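Local coordinates for SusD/RagB family nutrient-binding outer membrane lipoprotein (Bacteroides vulgatus, PDB 4F7A) that probably binds mucin O-glycans at the bacterial surface, as a SusD-like lipoprotein of the outer membrane with a TPR-like helical fold, at residues E336-R341 / Y360-Q365; R341-L346 / E418-I423. All coordinates share one frame; numbering follows the deposited sequence.

Contact 1. Residues E336-R341 / Y360-Q365; sequences ETWFLR and YEAGVQ
Trp338 and Phe339 use their rings to pack helix 334-346 against Ala362 and Gly363 of helix 356-371, in a close antiparallel pairing whose local axes come within 7.6 Å at an angle of 168°. Two CH-pi contacts carry it. Ala362 CB sits over the pyrrole part of the indole, 3.7 Å from Trp338 CD2, while Gly363 CA lies over the face of the Phe339 ring. The backbones come nearest at Trp338 and Gly363, whose CA atoms are 4.7 Å apart; Trp338 CB touches Gly363 CA at 3.5 Å. A CB on Gly363 would fall 2.8 Å from Phe339 CE1, so the bare backbone is what admits the ring at this spacing.

Apolar contacts extend the grip of Phe339. Its CG stands anti to the carbonyl carbon (chi1 -69°), and from there the ring reaches across, although its CB does not point at the other helix. Phe339 CZ meets Val364 CG2 at 3.6 Å, the methyl lying at the ring edge and in its plane. Phe339 CE1 touches the Tyr360 ring at CD1, 3.9 Å away, and also comes close to the Tyr360 carbonyl oxygen.

The polar ends of Trp338, Arg341 and Tyr360 are bonded to residues around the interface. On the indole face opposite Ala362 lies the guanidinium of Arg341, with Trp338 CZ3 above its centre, so the indole is sandwiched between a methyl group and a charged plane. Glu235 fastens both halves of that arrangement, taking the Trp338 NE1 bond on its carbonyl and a salt bridge from Arg341 NH1 on its carboxylate. Tyr360 OH is hydrogen-bonded to Pro408 O.

The two helices follow each other in the chain as a helical hairpin, consistent with a TPR-like fold; helix 416-431 touches Phe339 and Tyr360, and helix 193-210 packs on Thr337 and Leu340.

Contact 2. Residues R341-L346 / E418-I423; sequences RAEASL and EQLEKI
Antiparallel helix packing within the TPR-like helical domain brings Ala342, Glu343 and Leu346 of helix 334-346 against Gln419, Leu420 and Ile423 of helix 416-431. The short axes approach to 10.0 Å at 169°, a spacing wide enough for branched side chains to fill. Leu346 does most of the filling. Its CG is anti to the backbone N (chi1 -163°), which sends the two methyls across: CD2 rests 3.5 Å from the backbone N of Leu420 and also meets that residue's CB, whereas CD1 approaches the side-chain oxygen of Gln419, with 3.2 Å between Leu346 CD1 and Gln419 OE1.

Ile423 answers from the other helix. The tip of its longer branch, CD1, reaches Ala342 CB at 3.7 Å and Leu346 CD2 at 4.0 Å, so one methyl joins two successive turns.

Glu343 has a double role. The Leu420 methyl CD1 lies across the end of the extended chain, 3.8 Å from Glu343 CG and 3.7 Å from the carboxylate carbon Glu343 CD, so it packs on the carboxylate as well as on the methylene. Glu343 OE2 forms salt bridges with Arg347 and Arg444. An alanine here would probably leave those two arginines without their shared carboxylate and open a gap beside the Leu420 methyl.

Around this pairing, Met209 of helix 193-210 and Ile424 of helix 416-431 both touch Glu343, and helix 356-371 borders the Ala342-Ile423 contact through Cys359 and Tyr360.

Contacts 1 and 2 illustrate how one helix can serve two partners: helix 334-346 uses one part of its length for helix 356-371 and its C-terminal part for helix 416-431, and the segments overlap at Arg341, which touches neither partner segment. Their centres are about 9 Å apart, and the seam between them is itself packed. Tyr360 lies in it, its backbone N 3.6 Å from Ala342 CB and its ring atom CD1 3.9 Å from Ile423 CG1; Ile423 CG2 also reaches Phe339 O, at 3.3 Å. The three helices thus pack on one another around Tyr360 and Ile423, in a largely buried region. Both contacts read as scaffold packing, and their geometry does not tie either to a glycan-binding site.

Contact 1. Residues E336-R341 / Y360-Q365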
loop_
_atom_site.group_PDB
_atom_site.type_symbol
_atom_site.label_atom_id
_atom_site.label_comp_id
_atom_site.label_asym_id
_atom_site.label_seq_id
_atom_site.Cartn_x
_atom_site.Cartn_y
_atom_site.Cartn_z
ATOM N N GLU A 336 6.416 4.173 8.698
ATOM C CA GLU A 336 6.745 2.990 7.878
ATOM C C GLU A 336 8.257 2.879 7.675
ATOM O O GLU A 336 8.831 1.801 7.760
ATOM C CB GLU A 336 6.033 3.051 6.514
ATOM C CG GLU A 336 6.481 1.913 5.598
ATOM C CD GLU A 336 6.023 2.008 4.163
ATOM O OE1 GLU A 336 5.209 2.899 3.828
ATOM O OE2 GLU A 336 6.488 1.156 3.370
ATOM N N THR A 337 8.901 3.994 7.388
ATOM C CA THR A 337 10.338 3.986 7.130
ATOM C C THR A 337 11.124 3.485 8.372
ATOM O O THR A 337 12.057 2.688 8.255
ATOM C CB THR A 337 10.820 5.360 6.608
ATOM O OG1 THR A 337 10.064 5.698 5.423
ATOM C CG2 THR A 337 12.319 5.324 6.264
ATOM N N TRP A 338 10.718 3.916 9.556
ATOM C CA TRP A 338 11.322 3.407 10.795
ATOM C C TRP A 338 11.100 1.888 10.975
ATOM O O TRP A 338 11.997 1.177 11.436
ATOM C CB TRP A 338 10.807 4.168 12.012
ATOM C CG TRP A 338 11.445 5.526 12.201
ATOM C CD1 TRP A 338 10.845 6.723 12.059
ATOM C CD2 TRP A 338 12.813 5.802 12.529
ATOM N NE1 TRP A 338 11.739 7.736 12.276
ATOM C CE2 TRP A 338 12.957 7.195 12.573
ATOM C CE3 TRP A 338 13.931 5.005 12.780
ATOM C CZ2 TRP A 338 14.176 7.815 12.879
ATOM C CZ3 TRP A 338 15.127 5.613 13.110
ATOM C CH2 TRP A 338 15.241 6.998 13.160
ATOM N N PHE A 339 9.915 1.399 10.635
ATOM C CA PHE A 339 9.635 -0.041 10.749
ATOM C C PHE A 339 10.432 -0.846 9.707
ATOM O O PHE A 339 10.803 -1.987 9.950
ATOM C CB PHE A 339 8.137 -0.321 10.633
ATOM C CG PHE A 339 7.328 0.181 11.797
ATOM C CD1 PHE A 339 7.593 -0.263 13.078
ATOM C CD2 PHE A 339 6.322 1.109 11.619
ATOM C CE1 PHE A 339 6.855 0.203 14.164
ATOM C CE2 PHE A 339 5.558 1.565 12.690
ATOM C CZ PHE A 339 5.832 1.120 13.965
ATOM N N LEU A 340 10.681 -0.253 8.539
ATOM C CA LEU A 340 11.545 -0.878 7.538
ATOM C C LEU A 340 12.970 -0.971 8.074
ATOM O O LEU A 340 13.643 -1.989 7.912
ATOM C CB LEU A 340 11.509 -0.097 6.207
ATOM C CG LEU A 340 10.222 -0.220 5.398
ATOM C CD1 LEU A 340 10.082 0.885 4.303
ATOM C CD2 LEU A 340 10.129 -1.642 4.796
ATOM N N ARG A 341 13.445 0.095 8.706
ATOM C CA ARG A 341 14.750 0.075 9.348
ATOM C C ARG A 341 14.802 -0.944 10.487
ATOM O O ARG A 341 15.815 -1.626 10.667
ATOM C CB ARG A 341 15.114 1.456 9.869
ATOM C CG ARG A 341 15.395 2.440 8.759
ATOM C CD ARG A 341 15.316 3.882 9.211
ATOM N NE ARG A 341 16.451 4.327 9.999
ATOM C CZ ARG A 341 16.779 5.608 10.184
ATOM N NH1 ARG A 341 16.044 6.586 9.677
ATOM N NH2 ARG A 341 17.869 5.919 10.883
ATOM N N TYR A 360 11.878 0.204 15.964
ATOM C CA TYR A 360 10.492 -0.147 16.253
ATOM C C TYR A 360 9.843 0.909 17.108
ATOM O O TYR A 360 8.758 1.371 16.795
ATOM C CB TYR A 360 10.424 -1.481 16.986
ATOM C CG TYR A 360 9.075 -1.896 17.497
ATOM C CD1 TYR A 360 8.137 -2.484 16.660
ATOM C CD2 TYR A 360 8.727 -1.703 18.830
ATOM C CE1 TYR A 360 6.880 -2.870 17.148
ATOM C CE2 TYR A 360 7.479 -2.071 19.321
ATOM C CZ TYR A 360 6.565 -2.666 18.485
ATOM O OH TYR A 360 5.361 -3.081 19.000
ATOM N N GLU A 361 10.491 1.265 18.207
ATOM C CA GLU A 361 9.914 2.277 19.103
ATOM C C GLU A 361 9.821 3.663 18.425
ATOM O O GLU A 361 8.841 4.386 18.620
ATOM C CB GLU A 361 10.675 2.315 20.415
ATOM C CG GLU A 361 10.536 0.985 21.133
ATOM C CD GLU A 361 10.872 1.035 22.598
ATOM O OE1 GLU A 361 11.663 1.895 22.996
ATOM O OE2 GLU A 361 10.340 0.191 23.345
ATOM N N ALA A 362 10.800 4.000 17.587
ATOM C CA ALA A 362 10.735 5.251 16.828
ATOM C C ALA A 362 9.568 5.224 15.851
ATOM O O ALA A 362 8.892 6.236 15.660
ATOM C CB ALA A 362 12.043 5.533 16.109
ATOM N N GLY A 363 9.312 4.072 15.242
ATOM C CA GLY A 363 8.187 3.953 14.320
ATOM C C GLY A 363 6.833 4.184 14.982
ATOM O O GLY A 363 5.976 4.867 14.436
ATOM N N VAL A 364 6.631 3.584 16.145
ATOM C CA VAL A 364 5.365 3.728 16.854
ATOM C C VAL A 364 5.191 5.194 17.302
ATOM O O VAL A 364 4.123 5.775 17.135
ATOM C CB VAL A 364 5.243 2.758 18.048
ATOM C CG1 VAL A 364 3.922 3.012 18.860
ATOM C CG2 VAL A 364 5.312 1.292 17.543
ATOM N N GLN A 365 6.242 5.787 17.872
ATOM C CA GLN A 365 6.162 7.146 18.338
ATOM C C GLN A 365 5.856 8.072 17.148
ATOM O O GLN A 365 5.068 9.021 17.253
ATOM C CB GLN A 365 7.454 7.600 19.025
ATOM C CG GLN A 365 7.326 9.047 19.438
ATOM C CD GLN A 365 6.122 9.245 20.359
ATOM O OE1 GLN A 365 6.113 8.618 21.449
ATOM N NE2 GLN A 365 5.080 10.093 19.927
#

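Contact 2. Residues R341-L346 / E418-I423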
loop_
_atom_site.group_PDB
_atom_site.type_symbol
_atom_site.label_atom_id
_atom_site.label_comp_id
_atom_site.label_asym_id
_atom_site.label_seq_id
_atom_site.Cartn_x
_atom_site.Cartn_y
_atom_site.Cartn_z
ATOM N N ARG A 341 13.445 0.095 8.706
ATOM C CA ARG A 341 14.750 0.075 9.348
ATOM C C ARG A 341 14.802 -0.944 10.487
ATOM O O ARG A 341 15.815 -1.626 10.667
ATOM C CB ARG A 341 15.114 1.456 9.869
ATOM C CG ARG A 341 15.395 2.440 8.759
ATOM C CD ARG A 341 15.316 3.882 9.211
ATOM N NE ARG A 341 16.451 4.327 9.999
ATOM C CZ ARG A 341 16.779 5.608 10.184
ATOM N NH1 ARG A 341 16.044 6.586 9.677
ATOM N NH2 ARG A 341 17.869 5.919 10.883
ATOM N N ALA A 342 13.702 -1.077 11.233
ATOM C CA ALA A 342 13.646 -2.082 12.297
ATOM C C ALA A 342 13.821 -3.493 11.717
ATOM O O ALA A 342 14.546 -4.337 12.262
ATOM C CB ALA A 342 12.321 -1.978 13.076
ATOM N N GLU A 343 13.147 -3.765 10.611
ATOM C CA GLU A 343 13.263 -5.066 10.013
ATOM C C GLU A 343 14.665 -5.289 9.448
ATOM O O GLU A 343 15.212 -6.398 9.536
ATOM C CB GLU A 343 12.220 -5.249 8.900
ATOM C CG GLU A 343 12.364 -6.634 8.205
ATOM C CD GLU A 343 11.262 -6.944 7.198
ATOM O OE1 GLU A 343 10.376 -6.089 6.977
ATOM O OE2 GLU A 343 11.313 -8.064 6.610
ATOM N N ALA A 344 15.221 -4.262 8.820
ATOM C CA ALA A 344 16.573 -4.370 8.260
ATOM C C ALA A 344 17.552 -4.731 9.375
ATOM O O ALA A 344 18.415 -5.593 9.195
ATOM C CB ALA A 344 16.995 -3.080 7.529
ATOM N N SER A 345 17.399 -4.102 10.535
ATOM C CA SER A 345 18.258 -4.412 11.692
ATOM C C SER A 345 18.032 -5.830 12.175
ATOM O O SER A 345 18.984 -6.558 12.440
ATOM C CB SER A 345 18.030 -3.407 12.815
ATOM O OG SER A 345 18.560 -2.150 12.434
ATOM N N LEU A 346 16.766 -6.234 12.256
ATOM C CA LEU A 346 16.438 -7.601 12.659
ATOM C C LEU A 346 17.073 -8.646 11.743
ATOM O O LEU A 346 17.489 -9.730 12.201
ATOM C CB LEU A 346 14.918 -7.788 12.706
ATOM C CG LEU A 346 14.407 -8.993 13.461
ATOM C CD1 LEU A 346 14.855 -8.896 14.892
ATOM C CD2 LEU A 346 12.867 -9.080 13.341
ATOM N N GLU A 418 8.644 -13.455 16.257
ATOM C CA GLU A 418 7.640 -12.636 16.970
ATOM C C GLU A 418 8.056 -11.165 16.919
ATOM O O GLU A 418 7.219 -10.288 16.824
ATOM C CB GLU A 418 7.455 -13.057 18.429
ATOM C CG GLU A 418 6.250 -12.356 19.019
ATOM C CD GLU A 418 5.882 -12.749 20.417
ATOM O OE1 GLU A 418 6.460 -13.695 21.001
ATOM O OE2 GLU A 418 4.954 -12.091 20.938
ATOM N N GLN A 419 9.355 -10.893 16.968
ATOM C CA GLN A 419 9.803 -9.511 16.816
ATOM C C GLN A 419 9.421 -8.956 15.456
ATOM O O GLN A 419 8.952 -7.815 15.350
ATOM C CB GLN A 419 11.311 -9.378 17.003
ATOM C CG GLN A 419 11.826 -9.682 18.383
ATOM C CD GLN A 419 13.353 -9.668 18.358
ATOM O OE1 GLN A 419 13.986 -10.387 17.586
ATOM N NE2 GLN A 419 13.919 -8.824 19.115
ATOM N N LEU A 420 9.627 -9.741 14.408
ATOM C CA LEU A 420 9.204 -9.331 13.088
ATOM C C LEU A 420 7.678 -9.119 13.071
ATOM O O LEU A 420 7.198 -8.154 12.517
ATOM C CB LEU A 420 9.601 -10.338 12.025
ATOM C CG LEU A 420 9.214 -9.992 10.596
ATOM C CD1 LEU A 420 9.811 -8.652 10.147
ATOM C CD2 LEU A 420 9.645 -11.154 9.606
ATOM N N GLU A 421 6.936 -10.013 13.702
ATOM C CA GLU A 421 5.486 -9.865 13.772
ATOM C C GLU A 421 5.078 -8.536 14.391
ATOM O O GLU A 421 4.193 -7.866 13.866
ATOM C CB GLU A 421 4.847 -11.021 14.527
ATOM C CG GLU A 421 3.331 -10.911 14.598
ATOM C CD GLU A 421 2.660 -12.095 15.344
ATOM O OE1 GLU A 421 3.382 -12.975 15.901
ATOM O OE2 GLU A 421 1.405 -12.108 15.390
ATOM N N LYS A 422 5.736 -8.142 15.478
ATOM C CA LYS A 422 5.458 -6.842 16.122
ATOM C C LYS A 422 5.745 -5.696 15.159
ATOM O O LYS A 422 4.937 -4.789 14.993
ATOM C CB LYS A 422 6.269 -6.683 17.415
ATOM C CG LYS A 422 5.866 -7.676 18.539
ATOM C CD LYS A 422 6.781 -7.512 19.735
ATOM C CE LYS A 422 6.480 -8.488 20.839
ATOM N NZ LYS A 422 5.251 -8.163 21.635
ATOM N N ILE A 423 6.894 -5.761 14.503
ATOM C CA ILE A 423 7.301 -4.722 13.556
ATOM C C ILE A 423 6.268 -4.584 12.453
ATOM O O ILE A 423 5.795 -3.490 12.185
ATOM C CB ILE A 423 8.703 -5.026 12.959
ATOM C CG1 ILE A 423 9.782 -4.842 14.020
ATOM C CG2 ILE A 423 8.994 -4.131 11.710
ATOM C CD1 ILE A 423 11.160 -5.464 13.626
#